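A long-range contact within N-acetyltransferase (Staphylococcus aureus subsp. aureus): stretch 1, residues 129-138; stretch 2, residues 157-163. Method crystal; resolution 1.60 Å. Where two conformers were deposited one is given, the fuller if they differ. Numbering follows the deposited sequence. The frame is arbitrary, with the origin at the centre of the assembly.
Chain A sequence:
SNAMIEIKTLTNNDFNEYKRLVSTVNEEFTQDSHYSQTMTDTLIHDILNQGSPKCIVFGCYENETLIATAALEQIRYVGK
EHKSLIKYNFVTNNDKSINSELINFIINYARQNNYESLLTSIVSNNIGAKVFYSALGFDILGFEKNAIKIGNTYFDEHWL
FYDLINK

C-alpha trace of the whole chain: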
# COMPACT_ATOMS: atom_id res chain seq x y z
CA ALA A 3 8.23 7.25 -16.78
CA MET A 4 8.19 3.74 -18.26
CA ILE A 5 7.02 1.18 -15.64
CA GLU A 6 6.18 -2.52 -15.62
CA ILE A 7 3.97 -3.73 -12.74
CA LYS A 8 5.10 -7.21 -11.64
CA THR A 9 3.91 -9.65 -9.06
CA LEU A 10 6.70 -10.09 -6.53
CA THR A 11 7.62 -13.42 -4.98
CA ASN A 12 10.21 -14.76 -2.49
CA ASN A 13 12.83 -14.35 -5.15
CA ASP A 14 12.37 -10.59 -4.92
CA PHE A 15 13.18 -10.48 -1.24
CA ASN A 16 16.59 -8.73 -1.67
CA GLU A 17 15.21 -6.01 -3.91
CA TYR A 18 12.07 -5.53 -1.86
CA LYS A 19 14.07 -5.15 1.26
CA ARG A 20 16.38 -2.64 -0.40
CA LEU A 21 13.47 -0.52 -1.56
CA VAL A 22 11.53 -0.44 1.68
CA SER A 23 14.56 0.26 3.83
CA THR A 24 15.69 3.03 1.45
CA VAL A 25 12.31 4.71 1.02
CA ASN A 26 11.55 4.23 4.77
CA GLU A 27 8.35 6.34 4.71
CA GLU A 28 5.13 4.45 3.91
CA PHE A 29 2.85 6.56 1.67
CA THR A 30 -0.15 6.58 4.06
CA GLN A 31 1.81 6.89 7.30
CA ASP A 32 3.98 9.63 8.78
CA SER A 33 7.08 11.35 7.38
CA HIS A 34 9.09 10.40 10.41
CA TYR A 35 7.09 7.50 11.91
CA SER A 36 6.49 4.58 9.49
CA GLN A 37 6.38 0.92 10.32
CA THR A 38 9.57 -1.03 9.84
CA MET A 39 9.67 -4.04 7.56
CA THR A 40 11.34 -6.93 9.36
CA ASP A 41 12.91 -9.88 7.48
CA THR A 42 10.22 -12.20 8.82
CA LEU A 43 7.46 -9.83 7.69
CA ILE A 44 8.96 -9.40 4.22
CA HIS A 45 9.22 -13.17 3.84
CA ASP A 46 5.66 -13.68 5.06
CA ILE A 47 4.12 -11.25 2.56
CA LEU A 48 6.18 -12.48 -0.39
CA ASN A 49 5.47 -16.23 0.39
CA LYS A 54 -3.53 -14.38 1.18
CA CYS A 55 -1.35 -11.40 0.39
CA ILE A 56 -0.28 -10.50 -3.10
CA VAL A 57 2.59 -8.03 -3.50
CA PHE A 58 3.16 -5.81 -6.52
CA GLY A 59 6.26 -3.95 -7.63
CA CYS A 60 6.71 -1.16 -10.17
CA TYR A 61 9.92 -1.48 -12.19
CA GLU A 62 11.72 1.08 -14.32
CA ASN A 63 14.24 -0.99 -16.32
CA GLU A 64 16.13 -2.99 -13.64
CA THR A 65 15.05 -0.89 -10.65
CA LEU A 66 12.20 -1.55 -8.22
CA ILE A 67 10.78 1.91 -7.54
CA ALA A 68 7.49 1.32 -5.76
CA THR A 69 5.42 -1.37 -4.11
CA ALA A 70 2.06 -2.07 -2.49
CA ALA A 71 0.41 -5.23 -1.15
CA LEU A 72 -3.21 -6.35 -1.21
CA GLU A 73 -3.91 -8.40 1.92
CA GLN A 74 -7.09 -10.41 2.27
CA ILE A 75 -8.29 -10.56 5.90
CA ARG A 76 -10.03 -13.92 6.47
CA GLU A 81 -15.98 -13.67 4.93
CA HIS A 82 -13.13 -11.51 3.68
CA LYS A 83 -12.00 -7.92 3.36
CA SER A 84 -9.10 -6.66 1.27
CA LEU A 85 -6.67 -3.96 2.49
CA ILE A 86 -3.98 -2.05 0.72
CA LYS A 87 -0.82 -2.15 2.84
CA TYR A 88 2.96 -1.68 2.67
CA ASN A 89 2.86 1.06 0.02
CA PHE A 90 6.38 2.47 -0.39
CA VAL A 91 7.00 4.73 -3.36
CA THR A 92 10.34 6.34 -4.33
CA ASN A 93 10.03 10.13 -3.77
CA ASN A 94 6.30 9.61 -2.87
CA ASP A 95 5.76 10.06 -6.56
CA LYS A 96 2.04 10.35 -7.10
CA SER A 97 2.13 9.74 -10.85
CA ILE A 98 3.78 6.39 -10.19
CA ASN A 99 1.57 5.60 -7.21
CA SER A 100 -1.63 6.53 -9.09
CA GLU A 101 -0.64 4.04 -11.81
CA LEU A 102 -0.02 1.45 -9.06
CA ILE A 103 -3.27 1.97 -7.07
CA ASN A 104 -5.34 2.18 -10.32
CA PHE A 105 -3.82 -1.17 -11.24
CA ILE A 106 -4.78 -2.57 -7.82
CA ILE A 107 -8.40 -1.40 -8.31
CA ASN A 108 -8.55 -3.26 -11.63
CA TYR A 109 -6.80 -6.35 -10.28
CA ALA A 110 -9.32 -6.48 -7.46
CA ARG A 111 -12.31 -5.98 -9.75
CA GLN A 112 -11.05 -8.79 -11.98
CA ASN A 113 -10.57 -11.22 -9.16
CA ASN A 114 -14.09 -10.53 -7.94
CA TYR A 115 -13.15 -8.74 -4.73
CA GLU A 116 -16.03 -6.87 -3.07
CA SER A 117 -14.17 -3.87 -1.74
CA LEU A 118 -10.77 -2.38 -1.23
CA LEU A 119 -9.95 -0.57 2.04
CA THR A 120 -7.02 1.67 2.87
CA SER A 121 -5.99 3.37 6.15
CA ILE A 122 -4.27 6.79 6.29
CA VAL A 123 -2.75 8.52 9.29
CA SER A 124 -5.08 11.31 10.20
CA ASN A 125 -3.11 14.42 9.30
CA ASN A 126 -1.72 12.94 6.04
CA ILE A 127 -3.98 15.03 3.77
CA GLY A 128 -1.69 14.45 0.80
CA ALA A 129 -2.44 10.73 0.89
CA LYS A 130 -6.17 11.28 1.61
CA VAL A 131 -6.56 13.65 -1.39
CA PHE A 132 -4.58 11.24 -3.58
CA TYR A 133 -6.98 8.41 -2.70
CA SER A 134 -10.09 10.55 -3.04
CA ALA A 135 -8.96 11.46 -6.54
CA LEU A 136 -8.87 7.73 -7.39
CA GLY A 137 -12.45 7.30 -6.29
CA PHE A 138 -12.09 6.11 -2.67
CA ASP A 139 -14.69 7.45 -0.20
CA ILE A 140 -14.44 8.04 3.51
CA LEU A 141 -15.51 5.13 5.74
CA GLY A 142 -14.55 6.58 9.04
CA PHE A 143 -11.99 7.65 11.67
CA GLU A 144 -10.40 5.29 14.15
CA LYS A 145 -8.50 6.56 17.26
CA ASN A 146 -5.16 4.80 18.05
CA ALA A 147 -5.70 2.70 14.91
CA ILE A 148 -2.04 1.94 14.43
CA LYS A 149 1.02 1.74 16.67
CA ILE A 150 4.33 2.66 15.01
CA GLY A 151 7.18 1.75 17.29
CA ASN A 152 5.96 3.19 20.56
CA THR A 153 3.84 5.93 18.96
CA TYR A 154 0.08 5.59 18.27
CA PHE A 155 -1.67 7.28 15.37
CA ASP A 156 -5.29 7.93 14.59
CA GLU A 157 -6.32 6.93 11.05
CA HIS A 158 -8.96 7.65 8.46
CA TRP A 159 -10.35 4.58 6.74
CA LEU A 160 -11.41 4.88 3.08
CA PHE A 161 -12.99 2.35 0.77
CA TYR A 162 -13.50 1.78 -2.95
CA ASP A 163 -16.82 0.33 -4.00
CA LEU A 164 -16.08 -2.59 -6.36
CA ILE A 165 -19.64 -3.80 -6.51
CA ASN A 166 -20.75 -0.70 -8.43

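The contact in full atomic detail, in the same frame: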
# COMPACT_ATOMS: atom_id res chain seq x y z
N ALA A 129 -2.03 12.09 1.26
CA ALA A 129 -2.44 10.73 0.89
C ALA A 129 -3.97 10.65 0.79
O ALA A 129 -4.50 9.92 -0.11
CB ALA A 129 -1.91 9.72 1.95
N LYS A 130 -4.70 11.35 1.67
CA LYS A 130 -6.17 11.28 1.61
C LYS A 130 -6.68 11.89 0.30
O LYS A 130 -7.54 11.30 -0.37
CB LYS A 130 -6.78 12.01 2.84
CG LYS A 130 -8.27 11.69 3.06
CD LYS A 130 -8.77 12.20 4.44
CE LYS A 130 -9.75 13.38 4.29
NZ LYS A 130 -9.66 14.31 5.50
N VAL A 131 -6.15 13.06 -0.12
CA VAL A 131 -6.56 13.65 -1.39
C VAL A 131 -6.19 12.78 -2.60
O VAL A 131 -6.98 12.66 -3.55
CB VAL A 131 -5.97 15.08 -1.52
CG1 VAL A 131 -6.08 15.60 -2.97
CG2 VAL A 131 -6.71 15.99 -0.54
N PHE A 132 -5.01 12.15 -2.52
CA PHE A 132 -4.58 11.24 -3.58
C PHE A 132 -5.63 10.10 -3.73
O PHE A 132 -6.07 9.79 -4.85
CB PHE A 132 -3.19 10.71 -3.19
CG PHE A 132 -2.79 9.48 -3.94
CD1 PHE A 132 -3.11 8.19 -3.43
CD2 PHE A 132 -2.03 9.59 -5.11
CE1 PHE A 132 -2.70 7.03 -4.18
CE2 PHE A 132 -1.59 8.43 -5.78
CZ PHE A 132 -1.97 7.19 -5.34
N TYR A 133 -6.03 9.52 -2.60
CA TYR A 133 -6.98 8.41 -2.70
C TYR A 133 -8.35 8.84 -3.09
O TYR A 133 -9.07 8.14 -3.83
CB TYR A 133 -7.06 7.66 -1.35
CG TYR A 133 -6.10 6.49 -1.31
CD1 TYR A 133 -6.46 5.32 -1.94
CD2 TYR A 133 -4.90 6.54 -0.59
CE1 TYR A 133 -5.64 4.20 -1.92
CE2 TYR A 133 -4.07 5.40 -0.56
CZ TYR A 133 -4.50 4.26 -1.21
OH TYR A 133 -3.72 3.13 -1.13
N SER A 134 -8.78 10.03 -2.63
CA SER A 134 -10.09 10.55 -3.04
C SER A 134 -10.12 10.76 -4.56
O SER A 134 -11.14 10.50 -5.22
CB SER A 134 -10.37 11.90 -2.32
OG SER A 134 -11.59 12.44 -2.77
N ALA A 135 -8.99 11.20 -5.11
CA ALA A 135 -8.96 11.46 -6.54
C ALA A 135 -9.10 10.16 -7.35
O ALA A 135 -9.51 10.18 -8.53
CB ALA A 135 -7.64 12.18 -6.91
N LEU A 136 -8.71 9.05 -6.73
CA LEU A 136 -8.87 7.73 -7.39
C LEU A 136 -10.22 7.09 -7.13
O LEU A 136 -10.48 5.98 -7.62
CB LEU A 136 -7.79 6.78 -6.83
CG LEU A 136 -6.40 7.24 -7.29
CD1 LEU A 136 -5.35 6.44 -6.49
CD2 LEU A 136 -6.18 7.03 -8.78
N GLY A 137 -11.10 7.81 -6.45
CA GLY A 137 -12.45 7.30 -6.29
C GLY A 137 -12.74 6.63 -4.95
O GLY A 137 -13.88 6.12 -4.79
N PHE A 138 -11.79 6.62 -4.02
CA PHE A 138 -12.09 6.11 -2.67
C PHE A 138 -12.92 7.12 -1.89
O PHE A 138 -12.72 8.35 -2.04
CB PHE A 138 -10.79 5.89 -1.89
CG PHE A 138 -10.04 4.64 -2.30
CD1 PHE A 138 -9.44 4.54 -3.58
CD2 PHE A 138 -9.94 3.53 -1.44
CE1 PHE A 138 -8.76 3.37 -3.97
CE2 PHE A 138 -9.23 2.34 -1.82
CZ PHE A 138 -8.65 2.29 -3.12
N GLU A 157 -6.26 7.09 12.49
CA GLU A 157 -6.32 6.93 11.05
C GLU A 157 -7.70 7.17 10.50
O GLU A 157 -8.72 6.82 11.16
CB GLU A 157 -5.92 5.52 10.66
CG GLU A 157 -4.44 5.25 10.93
CD GLU A 157 -4.02 3.97 10.38
OE1 GLU A 157 -4.54 2.89 10.81
OE2 GLU A 157 -3.14 4.00 9.49
N HIS A 158 -7.73 7.68 9.27
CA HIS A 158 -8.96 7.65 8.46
C HIS A 158 -8.98 6.32 7.72
O HIS A 158 -7.95 5.79 7.28
CB HIS A 158 -9.04 8.78 7.43
CG HIS A 158 -9.26 10.11 8.06
ND1 HIS A 158 -8.27 11.08 8.09
CD2 HIS A 158 -10.30 10.59 8.78
CE1 HIS A 158 -8.73 12.13 8.76
NE2 HIS A 158 -9.93 11.85 9.23
N TRP A 159 -10.19 5.75 7.57
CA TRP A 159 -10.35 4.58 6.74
C TRP A 159 -11.14 5.01 5.52
O TRP A 159 -12.13 5.73 5.63
CB TRP A 159 -11.21 3.54 7.51
CG TRP A 159 -10.38 2.80 8.50
CD1 TRP A 159 -10.23 3.07 9.87
CD2 TRP A 159 -9.53 1.68 8.20
NE1 TRP A 159 -9.36 2.14 10.41
CE2 TRP A 159 -8.90 1.29 9.42
CE3 TRP A 159 -9.25 0.97 7.03
CZ2 TRP A 159 -8.01 0.20 9.48
CZ3 TRP A 159 -8.37 -0.12 7.09
CH2 TRP A 159 -7.76 -0.47 8.33
N LEU A 160 -10.70 4.59 4.32
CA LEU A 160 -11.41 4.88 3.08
C LEU A 160 -11.69 3.56 2.39
O LEU A 160 -10.97 2.59 2.60
CB LEU A 160 -10.48 5.72 2.15
CG LEU A 160 -10.37 7.22 2.54
CD1 LEU A 160 -9.48 7.41 3.77
CD2 LEU A 160 -9.73 8.02 1.33
N PHE A 161 -12.67 3.57 1.50
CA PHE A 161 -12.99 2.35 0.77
C PHE A 161 -13.24 2.68 -0.69
O PHE A 161 -13.65 3.81 -1.04
CB PHE A 161 -14.23 1.66 1.35
CG PHE A 161 -15.52 2.39 1.09
CD1 PHE A 161 -16.27 2.17 -0.08
CD2 PHE A 161 -15.97 3.33 2.01
CE1 PHE A 161 -17.48 2.89 -0.32
CE2 PHE A 161 -17.18 4.04 1.79
CZ PHE A 161 -17.92 3.82 0.63
N TYR A 162 -13.09 1.65 -1.55
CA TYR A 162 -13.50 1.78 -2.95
C TYR A 162 -14.52 0.69 -3.19
O TYR A 162 -14.27 -0.51 -2.96
CB TYR A 162 -12.26 1.57 -3.87
CG TYR A 162 -12.57 1.82 -5.32
CD1 TYR A 162 -13.21 0.87 -6.07
CD2 TYR A 162 -12.16 3.01 -5.93
CE1 TYR A 162 -13.51 1.11 -7.40
CE2 TYR A 162 -12.45 3.26 -7.26
CZ TYR A 162 -13.13 2.31 -7.98
OH TYR A 162 -13.45 2.49 -9.33
N ASP A 163 -15.64 1.15 -3.75
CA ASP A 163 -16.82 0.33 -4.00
C ASP A 163 -16.61 -0.46 -5.27
O ASP A 163 -16.79 0.10 -6.37
CB ASP A 163 -18.04 1.25 -4.15
CG ASP A 163 -19.31 0.48 -4.40
OD1 ASP A 163 -20.38 1.12 -4.35
OD2 ASP A 163 -19.26 -0.76 -4.64
O HOH W 1 -15.79 4.07 -4.18

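The helix 129-135 lies along the strand 157-163 with nearly the same N-to-C direction, their axes 13° apart and 9.8 Å away at closest approach. No direct hydrogen bond joins the stretches; side-chain packing, a CA-H...O contact and one bridging water link them.

Phe-138 covers the most surface. Tyr-162 CB sits over one face of the Phe-138 ring, 3.7 Å from that ring's centroid and 9° off the normal, a CH-pi contact, while the edge of the Tyr-162 ring points toward the Phe-138 face with the planes at 61°. Tyr-162 thus supplies both a CB and a ring edge, and a flat, buried aromatic suits position 138 because its face accepts both approaches. Phe-138 CA also comes within 3.2 Å of Phe-161 O in a CA-H...O contact.

Leu-160, pointing toward the helix, places CD2 3.8 Å from Tyr-133 CB and 4.0 Å from Phe-138 CB; a branched apolar side chain fills this buried space without needing a polar partner. Toward the N-terminal ends of both stretches, the long chain of Lys-130 reaches across to His-158, with Lys-130 CD 3.9 Å from His-158 ND1 and NZ over one face of the imidazole.

The helix ends in a Schellman motif. Gly-137 has phi 100°, where a CB would jam against the preceding carbonyl and lie 3.1 Å from Tyr-162 CE2. Gly-137 O accepts from a water O at 2.9 Å, and that water O accepts from Asp-163 N at 3.0 Å.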